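THB11 (PDB 6TD7) binds heme and probably oxygen as a truncated hemoglobin, pentacoordinate without added ligand and associated with nitrite reduction, here the globin part of a longer protein. Local coordinates at residues A[57-62]-A[70-75]; A[30-35]-A[51-56]. All blocks are in the same frame, centred on the assembly; numbering follows the deposited sequence.

Overall arrangement
Both contacts use helix 50-64, the helix spanning the distal side of the heme, and both reach the porphyrin. Contact 2, the deeper of the two, joins its first half (51-56) to helix 21-36 and meets the bound cyanide through Tyr32 and Leu53. Contact 1 lies further along the helix, where 57-62 meets the loop segment 70-75. It is only partly buried, made by an aromatic pair and a bridging water, with Lys75 beside it reaching a heme propionate. The two touch at Gln57, whose OE1 lies 3.0 Å from Tyr32 OH in a probable hydrogen bond. Contact 2 is apolar packing around a ligand hydrogen bond, contact 1 an aromatic joint near the propionates.

Contact 1. Residues A[57-62]-A[70-75]; sequences QSMFVS and VPYTGK. With HEM (protoporphyrin IX containing Fe), chain B.
The ring of Tyr72 is clasped between two very different partners, the edge of the Phe60 ring on one face and the backbone of Gly74 on the other. Phe60 CD1 sits over the ring centre and approaches Tyr72 CE2 to 3.9 Å, in an edge-to-face pair with planes at 84°. On the opposite face Gly74 N lies 3.4 Å above the plane of the Tyr72 ring, because the loop folds back over the side chain it has just left. Met59 comes to the rim of the same ring: its CG is 3.9 Å from Tyr72 CE1, while its sulfur stands obliquely to the ring in a Met-aromatic contact.

Helix 50-64 is kinked here, and the N atoms of Met59 and Phe60 lack bonds to the preceding turn. A water fills in for one of them, accepting from Phe60 N at 2.9 Å and donating to Tyr72 OH at 3.3 Å; its link to heme O1D is weak. With CG anti to the backbone N (chi1 -179°), the Phe60 ring reaches the porphyrin edge, where CE2 and CZ meet the vinyl carbon CBC. Phe60 CB itself lies 3.3 Å from the heme methyl CMD. Trp63 and Tyr126 also meet the Phe60 ring.

This is the link from the distal helix to helix 77-88, which carries the axial ligand His81. At its far end Lys75 stretches fully extended past one propionate to the other, where NZ gives O1A a weak bond of 3.3 Å. An apolar, aromatic joint therefore passes into a polar rim, where the water bridges helix and loop and the lysine ammonium probably helps to offset the negative charge of the propionates.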
loop_
_atom_site.group_PDB
_atom_site.type_symbol
_atom_site.label_atom_id
_atom_site.label_comp_id
_atom_site.label_asym_id
_atom_site.label_seq_id
_atom_site.Cartn_x
_atom_site.Cartn_y
_atom_site.Cartn_z
ATOM N N GLN A 57 6.672 -5.509 -1.616
ATOM C CA GLN A 57 5.277 -5.111 -1.771
ATOM C C GLN A 57 4.714 -5.466 -3.141
ATOM O O GLN A 57 3.498 -5.355 -3.343
ATOM C CB GLN A 57 5.158 -3.591 -1.539
ATOM C CG GLN A 57 3.738 -3.043 -1.385
ATOM C CD GLN A 57 3.590 -1.593 -1.854
ATOM O OE1 GLN A 57 4.124 -1.197 -2.892
ATOM N NE2 GLN A 57 2.848 -0.804 -1.089
ATOM N N SER A 58 5.562 -5.942 -4.060
ATOM C CA SER A 58 5.158 -6.061 -5.459
ATOM C C SER A 58 4.037 -7.077 -5.643
ATOM O O SER A 58 3.119 -6.852 -6.439
ATOM C CB SER A 58 6.364 -6.436 -6.322
ATOM O OG SER A 58 7.193 -5.313 -6.567
ATOM N N MET A 59 4.093 -8.204 -4.935
ATOM C CA MET A 59 3.041 -9.202 -5.114
ATOM C C MET A 59 1.681 -8.625 -4.746
ATOM O O MET A 59 0.680 -8.874 -5.431
ATOM C CB MET A 59 3.333 -10.446 -4.281
ATOM C CG MET A 59 2.214 -11.467 -4.323
ATOM S SD MET A 59 2.563 -12.947 -3.359
ATOM C CE MET A 59 4.043 -13.535 -4.177
ATOM N N PHE A 60 1.628 -7.851 -3.659
ATOM C CA PHE A 60 0.384 -7.207 -3.254
ATOM C C PHE A 60 -0.102 -6.216 -4.307
ATOM O O PHE A 60 -1.299 -6.165 -4.615
ATOM C CB PHE A 60 0.581 -6.508 -1.902
ATOM C CG PHE A 60 -0.657 -5.842 -1.385
ATOM C CD1 PHE A 60 -1.619 -6.573 -0.710
ATOM C CD2 PHE A 60 -0.867 -4.491 -1.586
ATOM C CE1 PHE A 60 -2.765 -5.969 -0.248
ATOM C CE2 PHE A 60 -2.010 -3.885 -1.136
ATOM C CZ PHE A 60 -2.965 -4.626 -0.463
ATOM N N VAL A 61 0.803 -5.402 -4.854
ATOM C CA VAL A 61 0.393 -4.419 -5.852
ATOM C C VAL A 61 -0.095 -5.116 -7.114
ATOM O O VAL A 61 -1.056 -4.671 -7.753
ATOM C CB VAL A 61 1.550 -3.451 -6.160
ATOM C CG1 VAL A 61 1.193 -2.545 -7.334
ATOM C CG2 VAL A 61 1.872 -2.636 -4.936
ATOM N N SER A 62 0.567 -6.209 -7.499
ATOM C CA SER A 62 0.133 -6.978 -8.659
ATOM C C SER A 62 -1.276 -7.518 -8.463
ATOM O O SER A 62 -2.096 -7.489 -9.388
ATOM C CB SER A 62 1.114 -8.122 -8.920
ATOM O OG SER A 62 0.743 -8.884 -10.056
ATOM N N VAL A 70 -10.691 -11.961 -6.721
ATOM C CA VAL A 70 -9.641 -12.893 -6.313
ATOM C C VAL A 70 -9.102 -12.478 -4.949
ATOM O O VAL A 70 -8.661 -11.333 -4.786
ATOM C CB VAL A 70 -8.503 -12.934 -7.344
ATOM C CG1 VAL A 70 -7.399 -13.845 -6.859
ATOM C CG2 VAL A 70 -9.016 -13.398 -8.690
ATOM N N PRO A 71 -9.108 -13.357 -3.948
ATOM C CA PRO A 71 -8.535 -12.990 -2.650
ATOM C C PRO A 71 -7.016 -13.018 -2.660
ATOM O O PRO A 71 -6.380 -13.813 -3.356
ATOM C CB PRO A 71 -9.102 -14.054 -1.700
ATOM C CG PRO A 71 -9.382 -15.225 -2.563
ATOM C CD PRO A 71 -9.769 -14.677 -3.911
ATOM N N TYR A 72 -6.429 -12.129 -1.866
ATOM C CA TYR A 72 -4.979 -12.075 -1.748
ATOM C C TYR A 72 -4.493 -13.216 -0.862
ATOM O O TYR A 72 -5.018 -13.425 0.237
ATOM C CB TYR A 72 -4.535 -10.732 -1.177
ATOM C CG TYR A 72 -3.035 -10.584 -1.054
ATOM C CD1 TYR A 72 -2.224 -10.565 -2.179
ATOM C CD2 TYR A 72 -2.433 -10.453 0.188
ATOM C CE1 TYR A 72 -0.859 -10.425 -2.073
ATOM C CE2 TYR A 72 -1.064 -10.311 0.304
ATOM C CZ TYR A 72 -0.282 -10.297 -0.831
ATOM O OH TYR A 72 1.081 -10.157 -0.716
ATOM N N THR A 73 -3.487 -13.953 -1.339
ATOM C CA THR A 73 -2.942 -15.087 -0.602
ATOM C C THR A 73 -1.446 -14.945 -0.336
ATOM O O THR A 73 -0.766 -15.946 -0.094
ATOM C CB THR A 73 -3.215 -16.401 -1.343
ATOM O OG1 THR A 73 -2.835 -16.275 -2.720
ATOM C CG2 THR A 73 -4.687 -16.776 -1.249
ATOM N N GLY A 74 -0.914 -13.727 -0.372
ATOM C CA GLY A 74 0.466 -13.503 -0.006
ATOM C C GLY A 74 0.669 -13.464 1.499
ATOM O O GLY A 74 -0.245 -13.687 2.292
ATOM N N LYS A 75 1.910 -13.161 1.879
ATOM C CA LYS A 75 2.303 -13.106 3.282
ATOM C C LYS A 75 1.375 -12.205 4.082
ATOM O O LYS A 75 0.961 -11.138 3.625
ATOM C CB LYS A 75 3.746 -12.600 3.385
ATOM C CG LYS A 75 4.264 -12.398 4.801
ATOM C CD LYS A 75 5.633 -11.740 4.777
ATOM C CE LYS A 75 6.176 -11.516 6.174
ATOM N NZ LYS A 75 7.555 -10.964 6.128
HETATM C CHA HEM B . 5.817 -4.618 4.084
HETATM C CHB HEM B . 6.146 -0.370 6.463
HETATM C CHC HEM B . 1.975 1.203 4.530
HETATM C CHD HEM B . 1.391 -3.227 2.501
HETATM C C1A HEM B . 6.307 -3.596 4.878
HETATM C C2A HEM B . 7.583 -3.531 5.576
HETATM C C3A HEM B . 7.643 -2.357 6.215
HETATM C C4A HEM B . 6.426 -1.627 5.959
HETATM C CMA HEM B . 8.809 -1.838 7.081
HETATM C CAA HEM B . 8.713 -4.587 5.588
HETATM C CBA HEM B . 8.228 -5.951 6.050
HETATM C CGA HEM B . 9.307 -6.974 5.787
HETATM O O1A HEM B . 9.225 -8.076 6.388
HETATM O O2A HEM B . 10.240 -6.700 4.985
HETATM C C1B HEM B . 5.087 0.439 6.104
HETATM C C2B HEM B . 4.913 1.824 6.489
HETATM C C3B HEM B . 3.763 2.267 5.971
HETATM C C4B HEM B . 3.162 1.179 5.227
HETATM C CMB HEM B . 5.888 2.642 7.363
HETATM C CAB HEM B . 3.208 3.699 6.144
HETATM C CBB HEM B . 1.938 4.004 5.869
HETATM C C1C HEM B . 1.495 0.133 3.806
HETATM C C2C HEM B . 0.297 0.177 3.014
HETATM C C3C HEM B . 0.112 -1.023 2.469
HETATM C C4C HEM B . 1.208 -1.897 2.859
HETATM C CMC HEM B . -0.630 1.404 2.866
HETATM C CAC HEM B . -1.078 -1.360 1.553
HETATM C CBC HEM B . -1.627 -2.573 1.610
HETATM C C1D HEM B . 2.566 -3.942 2.674
HETATM C C2D HEM B . 2.922 -5.177 2.008
HETATM C C3D HEM B . 4.128 -5.558 2.449
HETATM C C4D HEM B . 4.608 -4.579 3.400
HETATM C CMD HEM B . 2.035 -5.909 0.978
HETATM C CAD HEM B . 4.931 -6.790 1.998
HETATM C CBD HEM B . 4.563 -8.065 2.731
HETATM C CGD HEM B . 5.356 -9.120 2.009
HETATM O O1D HEM B . 4.779 -9.807 1.125
HETATM O O2D HEM B . 6.575 -9.243 2.296
HETATM N NA HEM B . 5.632 -2.413 5.142
HETATM N NB HEM B . 3.999 0.078 5.328
HETATM N NC HEM B . 2.038 -1.146 3.683
HETATM N ND HEM B . 3.620 -3.612 3.512
HETATM FE FE HEM B . 3.821 -1.805 4.375
HETATM O O HOH W 1 3.585 -8.202 -1.513
#

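Contact 2. Residues A[30-35]-A[51-56]; sequences LFYRKL and MHLRAK. With HEM (protoporphyrin IX containing Fe), chain B; CYN (cyanide ion), chain C.
Tyr32 and Leu53 press together over the bound cyanide, and this is the dense side of the contact. Tyr32 CE1 meets the branch CD2 of Leu53 at 3.6 Å, the two side chains crossing obliquely. The other branch, CD1, turns onto the porphyrin and lies 3.4 Å from heme C2A, so one leucine fills the angle between the tyrosine and the pyrrole. Leu53 CG in turn flanks the cyanide, 3.5 Å from its N. With CG anti to the carbonyl carbon (chi1 -82°), the Tyr32 ring reaches across from helix 21-36 and brings its hydroxyl to the ligand. OH donates to the cyanide N at 2.8 Å, and the ligand lies at the edge of the ring, near its plane. One face of that ring rests, toward its rim, against Phe31 CD2 of its own helix, which probably limits how far the tyrosine can tilt.

In the two-over-two helical sandwich of truncated hemoglobins these segments belong to helices B and E, which together form the distal wall, while His81 binds the iron from the proximal side. Helix B is held from behind as well: Lys34 forms salt bridges to Glu104 and Glu108 of helix 92-108.

The packing thins toward the surface. Arg54 contributes mainly the aliphatic start of its chain, with CB 3.8 Å from Tyr32 CE2, on the other flank of the ring from CE1, which meets Leu53. In the conformer described, bends at chi2 and chi3 take its guanidinium away from the tyrosine; a second conformer is also modelled, which leaves the position of that group doubtful. Further along the helix the curled chain of Lys56 places CE 3.4 Å from heme O2D, beside the propionate carboxylate.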
loop_
_atom_site.group_PDB
_atom_site.type_symbol
_atom_site.label_atom_id
_atom_site.label_comp_id
_atom_site.label_asym_id
_atom_site.label_seq_id
_atom_site.Cartn_x
_atom_site.Cartn_y
_atom_site.Cartn_z
ATOM N N LEU A 30 5.771 7.091 -6.803
ATOM C CA LEU A 30 5.343 8.331 -6.163
ATOM C C LEU A 30 4.847 8.070 -4.747
ATOM O O LEU A 30 5.150 8.838 -3.824
ATOM C CB LEU A 30 4.259 8.971 -7.024
ATOM C CG LEU A 30 3.661 10.319 -6.651
ATOM C CD1 LEU A 30 4.748 11.337 -6.368
ATOM C CD2 LEU A 30 2.761 10.765 -7.803
ATOM N N PHE A 31 4.077 6.998 -4.563
ATOM C CA PHE A 31 3.682 6.563 -3.223
ATOM C C PHE A 31 4.887 6.490 -2.295
ATOM O O PHE A 31 4.874 7.062 -1.198
ATOM C CB PHE A 31 2.972 5.208 -3.328
ATOM C CG PHE A 31 2.801 4.489 -2.014
ATOM C CD1 PHE A 31 1.884 4.930 -1.073
ATOM C CD2 PHE A 31 3.541 3.348 -1.738
ATOM C CE1 PHE A 31 1.724 4.256 0.132
ATOM C CE2 PHE A 31 3.385 2.668 -0.537
ATOM C CZ PHE A 31 2.478 3.120 0.399
ATOM N N TYR A 32 5.950 5.800 -2.712
ATOM C CA TYR A 32 7.106 5.674 -1.829
ATOM C C TYR A 32 7.825 7.005 -1.647
ATOM O O TYR A 32 8.345 7.280 -0.560
ATOM C CB TYR A 32 8.063 4.605 -2.349
ATOM C CG TYR A 32 7.617 3.221 -1.952
ATOM C CD1 TYR A 32 7.738 2.778 -0.639
ATOM C CD2 TYR A 32 7.052 2.366 -2.881
ATOM C CE1 TYR A 32 7.311 1.514 -0.271
ATOM C CE2 TYR A 32 6.632 1.106 -2.526
ATOM C CZ TYR A 32 6.758 0.684 -1.224
ATOM O OH TYR A 32 6.330 -0.582 -0.906
ATOM N N ARG A 33 7.853 7.850 -2.674
ATOM C CA ARG A 33 8.450 9.169 -2.498
ATOM C C ARG A 33 7.721 9.951 -1.408
ATOM O O ARG A 33 8.355 10.565 -0.542
ATOM C CB ARG A 33 8.436 9.929 -3.822
ATOM C CG ARG A 33 9.604 10.884 -3.994
ATOM C CD ARG A 33 10.102 10.899 -5.436
ATOM N NE ARG A 33 9.095 11.445 -6.339
ATOM C CZ ARG A 33 8.669 10.863 -7.457
ATOM N NH1 ARG A 33 9.163 9.700 -7.859
ATOM N NH2 ARG A 33 7.742 11.468 -8.185
ATOM N N LYS A 34 6.386 9.923 -1.426
ATOM C CA LYS A 34 5.616 10.608 -0.394
ATOM C C LYS A 34 5.860 10.001 0.984
ATOM O O LYS A 34 5.999 10.729 1.974
ATOM C CB LYS A 34 4.128 10.555 -0.743
ATOM C CG LYS A 34 3.749 11.386 -1.955
ATOM C CD LYS A 34 2.422 10.933 -2.552
ATOM C CE LYS A 34 1.980 11.842 -3.688
ATOM N NZ LYS A 34 1.509 13.169 -3.196
ATOM N N LEU A 35 5.893 8.666 1.069
ATOM C CA LEU A 35 6.097 8.004 2.353
ATOM C C LEU A 35 7.383 8.470 3.019
ATOM O O LEU A 35 7.393 8.857 4.192
ATOM C CB LEU A 35 6.157 6.487 2.177
ATOM C CG LEU A 35 4.916 5.612 2.032
ATOM C CD1 LEU A 35 5.319 4.162 2.347
ATOM C CD2 LEU A 35 3.761 6.047 2.909
ATOM N N MET A 51 14.098 0.399 -2.374
ATOM C CA MET A 51 13.992 -0.560 -3.468
ATOM C C MET A 51 13.590 -1.933 -2.947
ATOM O O MET A 51 12.781 -2.633 -3.568
ATOM C CB MET A 51 15.323 -0.639 -4.215
ATOM C CG MET A 51 15.734 0.647 -4.928
ATOM S SD MET A 51 15.261 0.589 -6.666
ATOM C CE MET A 51 15.798 2.196 -7.251
ATOM N N HIS A 52 14.148 -2.337 -1.810
ATOM C CA HIS A 52 13.802 -3.640 -1.257
ATOM C C HIS A 52 12.348 -3.665 -0.815
ATOM O O HIS A 52 11.638 -4.652 -1.037
ATOM C CB HIS A 52 14.730 -3.965 -0.091
ATOM C CG HIS A 52 14.489 -5.314 0.504
ATOM N ND1 HIS A 52 14.878 -6.479 -0.120
ATOM C CD2 HIS A 52 13.884 -5.685 1.656
ATOM C CE1 HIS A 52 14.529 -7.512 0.627
ATOM N NE2 HIS A 52 13.923 -7.057 1.709
ATOM N N LEU A 53 11.887 -2.577 -0.203
ATOM C CA LEU A 53 10.508 -2.505 0.263
ATOM C C LEU A 53 9.536 -2.600 -0.903
ATOM O O LEU A 53 8.557 -3.355 -0.854
ATOM C CB LEU A 53 10.315 -1.207 1.034
ATOM C CG LEU A 53 9.024 -1.058 1.822
ATOM C CD1 LEU A 53 8.849 -2.246 2.747
ATOM C CD2 LEU A 53 9.051 0.258 2.598
ATOM N N ARG A 54 9.786 -1.840 -1.970
ATOM C CA ARG A 54 8.933 -1.936 -3.151
ATOM C C ARG A 54 8.931 -3.355 -3.707
ATOM O O ARG A 54 7.881 -3.876 -4.099
ATOM C CB ARG A 54 9.393 -0.930 -4.209
ATOM C CG ARG A 54 8.632 -0.980 -5.542
ATOM C CD ARG A 54 9.224 -1.989 -6.527
ATOM N NE ARG A 54 10.680 -1.930 -6.556
ATOM C CZ ARG A 54 11.461 -2.840 -7.128
ATOM N NH1 ARG A 54 10.931 -3.891 -7.740
ATOM N NH2 ARG A 54 12.777 -2.695 -7.080
ATOM N N ALA A 55 10.100 -3.998 -3.743
ATOM C CA ALA A 55 10.158 -5.381 -4.208
ATOM C C ALA A 55 9.260 -6.277 -3.363
ATOM O O ALA A 55 8.484 -7.077 -3.895
ATOM C CB ALA A 55 11.602 -5.882 -4.179
ATOM N N LYS A 56 9.351 -6.147 -2.035
ATOM C CA LYS A 56 8.561 -6.994 -1.148
ATOM C C LYS A 56 7.064 -6.751 -1.310
ATOM O O LYS A 56 6.263 -7.676 -1.133
ATOM C CB LYS A 56 8.962 -6.756 0.311
ATOM C CG LYS A 56 10.345 -7.272 0.706
ATOM C CD LYS A 56 10.602 -8.704 0.227
ATOM C CE LYS A 56 9.486 -9.675 0.622
ATOM N NZ LYS A 56 9.601 -10.974 -0.112
HETATM C CHA HEM B . 5.817 -4.618 4.084
HETATM C CHB HEM B . 6.146 -0.370 6.463
HETATM C CHC HEM B . 1.975 1.203 4.530
HETATM C CHD HEM B . 1.391 -3.227 2.501
HETATM C C1A HEM B . 6.307 -3.596 4.878
HETATM C C2A HEM B . 7.583 -3.531 5.576
HETATM C C3A HEM B . 7.643 -2.357 6.215
HETATM C C4A HEM B . 6.426 -1.627 5.959
HETATM C CMA HEM B . 8.809 -1.838 7.081
HETATM C CAA HEM B . 8.713 -4.587 5.588
HETATM C CBA HEM B . 8.228 -5.951 6.050
HETATM C CGA HEM B . 9.307 -6.974 5.787
HETATM O O1A HEM B . 9.225 -8.076 6.388
HETATM O O2A HEM B . 10.240 -6.700 4.985
HETATM C C1B HEM B . 5.087 0.439 6.104
HETATM C C2B HEM B . 4.913 1.824 6.489
HETATM C C3B HEM B . 3.763 2.267 5.971
HETATM C C4B HEM B . 3.162 1.179 5.227
HETATM C CMB HEM B . 5.888 2.642 7.363
HETATM C CAB HEM B . 3.208 3.699 6.144
HETATM C CBB HEM B . 1.938 4.004 5.869
HETATM C C1C HEM B . 1.495 0.133 3.806
HETATM C C2C HEM B . 0.297 0.177 3.014
HETATM C C3C HEM B . 0.112 -1.023 2.469
HETATM C C4C HEM B . 1.208 -1.897 2.859
HETATM C CMC HEM B . -0.630 1.404 2.866
HETATM C CAC HEM B . -1.078 -1.360 1.553
HETATM C CBC HEM B . -1.627 -2.573 1.610
HETATM C C1D HEM B . 2.566 -3.942 2.674
HETATM C C2D HEM B . 2.922 -5.177 2.008
HETATM C C3D HEM B . 4.128 -5.558 2.449
HETATM C C4D HEM B . 4.608 -4.579 3.400
HETATM C CMD HEM B . 2.035 -5.909 0.978
HETATM C CAD HEM B . 4.931 -6.790 1.998
HETATM C CBD HEM B . 4.563 -8.065 2.731
HETATM C CGD HEM B . 5.356 -9.120 2.009
HETATM O O1D HEM B . 4.779 -9.807 1.125
HETATM O O2D HEM B . 6.575 -9.243 2.296
HETATM N NA HEM B . 5.632 -2.413 5.142
HETATM N NB HEM B . 3.999 0.078 5.328
HETATM N NC HEM B . 2.038 -1.146 3.683
HETATM N ND HEM B . 3.620 -3.612 3.512
HETATM FE FE HEM B . 3.821 -1.805 4.375
HETATM C C CYN C . 4.758 -0.886 2.576
HETATM N N CYN C . 5.544 -0.728 1.742
#